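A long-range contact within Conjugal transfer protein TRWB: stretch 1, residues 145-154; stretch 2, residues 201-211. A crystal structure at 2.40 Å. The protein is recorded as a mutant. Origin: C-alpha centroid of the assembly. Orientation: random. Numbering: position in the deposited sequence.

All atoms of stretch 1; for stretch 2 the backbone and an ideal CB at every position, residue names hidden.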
# COMPACT_ATOMS: atom_id res chain seq x y z
N GLU B 145 -16.53 12.30 2.79
CA GLU B 145 -17.86 12.05 2.25
C GLU B 145 -18.87 12.50 3.31
O GLU B 145 -19.84 13.21 3.01
CB GLU B 145 -18.05 10.56 1.94
CG GLU B 145 -19.41 10.22 1.33
CD GLU B 145 -19.79 8.74 1.45
OE1 GLU B 145 -18.95 7.95 1.94
OE2 GLU B 145 -20.93 8.37 1.04
N TRP B 146 -18.62 12.12 4.57
CA TRP B 146 -19.52 12.51 5.65
C TRP B 146 -19.56 14.01 5.83
O TRP B 146 -20.64 14.60 5.98
CB TRP B 146 -19.08 11.88 6.97
CG TRP B 146 -18.96 10.42 6.91
CD1 TRP B 146 -19.64 9.56 6.10
CD2 TRP B 146 -18.12 9.61 7.73
NE1 TRP B 146 -19.28 8.26 6.36
CE2 TRP B 146 -18.34 8.27 7.36
CE3 TRP B 146 -17.19 9.89 8.75
CZ2 TRP B 146 -17.66 7.20 7.97
CZ3 TRP B 146 -16.52 8.84 9.35
CH2 TRP B 146 -16.76 7.51 8.96
N ALA B 147 -18.38 14.64 5.82
CA ALA B 147 -18.28 16.09 6.00
C ALA B 147 -19.11 16.73 4.91
O ALA B 147 -19.76 17.75 5.12
CB ALA B 147 -16.82 16.54 5.89
N SER B 148 -19.10 16.11 3.74
CA SER B 148 -19.84 16.60 2.60
C SER B 148 -21.33 16.67 2.93
O SER B 148 -21.99 17.66 2.64
CB SER B 148 -19.61 15.67 1.41
OG SER B 148 -20.49 15.97 0.35
N TYR B 149 -21.85 15.60 3.54
CA TYR B 149 -23.25 15.54 3.92
C TYR B 149 -23.48 16.59 5.01
O TYR B 149 -24.54 17.22 5.07
CB TYR B 149 -23.59 14.15 4.47
CG TYR B 149 -23.46 13.03 3.46
CD1 TYR B 149 -23.88 13.20 2.15
CD2 TYR B 149 -22.91 11.80 3.82
CE1 TYR B 149 -23.76 12.17 1.21
CE2 TYR B 149 -22.79 10.77 2.90
CZ TYR B 149 -23.22 10.96 1.59
OH TYR B 149 -23.09 9.94 0.67
N GLY B 150 -22.47 16.76 5.87
CA GLY B 150 -22.55 17.74 6.94
C GLY B 150 -22.66 19.18 6.44
O GLY B 150 -23.41 19.98 6.99
N ARG B 151 -21.91 19.51 5.38
CA ARG B 151 -21.94 20.85 4.81
C ARG B 151 -23.29 21.07 4.17
O ARG B 151 -23.82 22.18 4.21
CB ARG B 151 -20.82 21.03 3.79
CG ARG B 151 -19.46 20.72 4.37
CD ARG B 151 -18.30 21.37 3.64
NE ARG B 151 -17.04 20.82 4.15
CZ ARG B 151 -16.46 19.74 3.65
NH1 ARG B 151 -17.01 19.12 2.62
NH2 ARG B 151 -15.35 19.25 4.21
N LEU B 152 -23.85 20.02 3.57
CA LEU B 152 -25.16 20.08 2.93
C LEU B 152 -26.20 20.40 4.01
O LEU B 152 -26.99 21.33 3.86
CB LEU B 152 -25.53 18.75 2.27
CG LEU B 152 -27.00 18.69 1.82
CD1 LEU B 152 -27.25 19.70 0.70
CD2 LEU B 152 -27.35 17.30 1.37
N LEU B 153 -26.19 19.63 5.09
CA LEU B 153 -27.11 19.85 6.19
C LEU B 153 -26.87 21.23 6.80
O LEU B 153 -27.82 21.94 7.15
CB LEU B 153 -26.94 18.77 7.26
CG LEU B 153 -27.80 18.92 8.52
CD1 LEU B 153 -29.25 19.02 8.15
CD2 LEU B 153 -27.58 17.74 9.44
N LEU B 154 -25.60 21.61 6.93
CA LEU B 154 -25.27 22.90 7.50
C LEU B 154 -25.74 24.07 6.65
O LEU B 154 -26.50 24.91 7.12
CB LEU B 154 -23.77 23.04 7.72
CG LEU B 154 -23.36 24.36 8.38
CD1 LEU B 154 -23.82 24.38 9.83
CD2 LEU B 154 -21.85 24.53 8.29
N UNK B 201 -32.51 3.83 2.96
CA UNK B 201 -31.65 3.65 4.12
C UNK B 201 -30.37 4.44 3.91
O UNK B 201 -29.81 5.00 4.85
CB UNK B 201 -31.35 2.17 4.36
N UNK B 202 -29.91 4.48 2.66
CA UNK B 202 -28.70 5.21 2.30
C UNK B 202 -28.84 6.70 2.61
O UNK B 202 -27.94 7.33 3.19
CB UNK B 202 -28.38 5.01 0.82
N UNK B 203 -29.99 7.26 2.24
CA UNK B 203 -30.26 8.66 2.50
C UNK B 203 -30.29 8.93 4.02
O UNK B 203 -29.77 9.94 4.48
CB UNK B 203 -31.58 9.07 1.85
N UNK B 204 -30.90 8.02 4.77
CA UNK B 204 -31.01 8.14 6.22
C UNK B 204 -29.63 8.06 6.84
O UNK B 204 -29.32 8.78 7.80
CB UNK B 204 -31.92 7.05 6.80
N UNK B 205 -28.81 7.17 6.30
CA UNK B 205 -27.46 6.98 6.77
C UNK B 205 -26.67 8.27 6.53
O UNK B 205 -25.89 8.71 7.38
CB UNK B 205 -26.80 5.79 6.07
N UNK B 206 -26.89 8.86 5.36
CA UNK B 206 -26.23 10.11 5.01
C UNK B 206 -26.60 11.19 6.01
O UNK B 206 -25.73 11.90 6.51
CB UNK B 206 -26.60 10.54 3.59
N UNK B 207 -27.89 11.31 6.33
CA UNK B 207 -28.35 12.32 7.30
C UNK B 207 -27.68 12.07 8.64
O UNK B 207 -27.16 13.00 9.26
CB UNK B 207 -29.87 12.29 7.45
N UNK B 208 -27.70 10.82 9.09
CA UNK B 208 -27.09 10.44 10.36
C UNK B 208 -25.63 10.87 10.38
O UNK B 208 -25.15 11.39 11.39
CB UNK B 208 -27.21 8.93 10.59
N UNK B 209 -24.94 10.63 9.27
CA UNK B 209 -23.53 11.00 9.17
C UNK B 209 -23.32 12.50 9.31
O UNK B 209 -22.41 12.96 10.01
CB UNK B 209 -22.95 10.52 7.84
N UNK B 210 -24.17 13.27 8.63
CA UNK B 210 -24.10 14.72 8.68
C UNK B 210 -24.24 15.17 10.14
O UNK B 210 -23.44 15.95 10.63
CB UNK B 210 -25.18 15.35 7.80
N UNK B 211 -25.27 14.66 10.82
CA UNK B 211 -25.53 15.00 12.22
C UNK B 211 -24.29 14.85 13.09
O UNK B 211 -23.96 15.71 13.90
CB UNK B 211 -26.65 14.12 12.77

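Two helices, nearly perpendicular at 83°, approach to 7.5 Å between axes, closest where the Gly150 CA lies 3.8 Å from the CA of position 210. Backbone N-H groups of 205 to 211 donate to the carbonyls four residues earlier, which disfavours proline there; the helical phi and psi are open to any other residue, and glycine would merely be a poor helix former.

At positions 201, 203 and 204, no atom of stretch 1 lies within 5.5 Å of the ideal CB, and stretch 1 leaves the choice open. They hold Asn201, Ala203 and Ser204, none of which touches it. The CB of position 202 also has nothing of stretch 1 within 5.5 Å, but it points sideways, and a long side chain could approach the Tyr149 hydroxyl, where a polar end would suit; Glu145 lies beside that hydroxyl, so a second acid might seem less likely. The residue is Glu202. Its OE2 stays 4.4 Å from Tyr149 OH, which donates to Glu145 OE2 at 2.7 Å, and a water bridges the gap, donating to Tyr149 OH (3.0 Å) and to Glu202 OE2 (3.1 Å).

Position 205 points sideways into open space, where a long polar chain would fit; Lys205 extends fully, all four chi angles t, without contact.

Position 206 places its ideal CB 3.9 Å from Tyr149 CE2, above the ring, which favours a small apolar group. Ala206 fits: its CB sits 3.8 Å from the ring centroid, 4° off the normal, in a CH-pi contact.

Position 207 points away, so only a side chain with some reach could return to Leu153, and an apolar one would match it. Leu207 does so, its CD2 4.0 Å from Leu153 CD2. Position 208 also points away and is unconstrained by stretch 1; it is Thr208.

Position 209 points toward stretch 1, its ideal CB 3.9 Å from Trp146 CD1 and 4.2 Å from Tyr149 CD2. Beside two aromatic rings, alanine, serine or perhaps cysteine would suit. Ser209 takes chi1 m, leaving OG 3.7 Å from Trp146 CD1, a packing contact without a hydrogen bond across the helices.

Position 210 is the tightest: its ideal CB lies 3.4 Å from Tyr149 O, 3.6 Å from Gly150 N and 3.8 Å from Leu153 CD2. Little beyond a methyl seems likely, and the residue is Ala210. Its CB packs 3.9 Å from Tyr149 CB and 3.8 Å from Leu153 CD2, while Gly150, lacking a side chain, presents bare backbone to it.

Position 211 points away, with Leu153 CD2 5.0 Å from its ideal CB, so a chain with an aliphatic stem would suit. Arg211 places CD 4.3 Å from Leu153 CD2 and uses its guanidinium elsewhere in the structure.

Stretch 2 201-211: NEASKALTSAR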
# COMPACT_ATOMS: atom_id res chain seq x y z
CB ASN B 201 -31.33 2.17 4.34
CG ASN B 201 -32.56 1.37 4.74
OD1 ASN B 201 -33.26 1.74 5.69
ND2 ASN B 201 -32.82 0.27 4.03
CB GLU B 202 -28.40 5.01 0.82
CG GLU B 202 -27.13 5.71 0.38
CD GLU B 202 -25.89 5.20 1.09
OE1 GLU B 202 -25.96 4.11 1.72
OE2 GLU B 202 -24.85 5.88 1.03
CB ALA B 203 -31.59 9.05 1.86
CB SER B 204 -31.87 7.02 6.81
OG SER B 204 -33.24 7.21 6.51
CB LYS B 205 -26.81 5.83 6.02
CG LYS B 205 -25.35 5.70 6.30
CD LYS B 205 -24.77 4.49 5.60
CE LYS B 205 -23.27 4.42 5.83
NZ LYS B 205 -22.64 3.26 5.14
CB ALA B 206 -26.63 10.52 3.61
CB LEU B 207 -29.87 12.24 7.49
CG LEU B 207 -30.65 13.53 7.79
CD1 LEU B 207 -31.91 13.20 8.59
CD2 LEU B 207 -29.80 14.50 8.57
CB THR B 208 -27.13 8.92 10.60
OG1 THR B 208 -28.47 8.52 10.90
CG2 THR B 208 -26.26 8.54 11.75
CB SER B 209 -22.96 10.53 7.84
OG SER B 209 -22.82 9.13 7.87
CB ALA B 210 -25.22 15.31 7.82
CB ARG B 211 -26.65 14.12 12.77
CG ARG B 211 -27.95 14.25 11.99
CD ARG B 211 -28.91 15.21 12.68
NE ARG B 211 -29.84 14.51 13.57
CZ ARG B 211 -30.82 15.10 14.25
NH1 ARG B 211 -31.01 16.41 14.16
NH2 ARG B 211 -31.64 14.35 14.98
O HOH W 1 -24.72 8.15 -1.15
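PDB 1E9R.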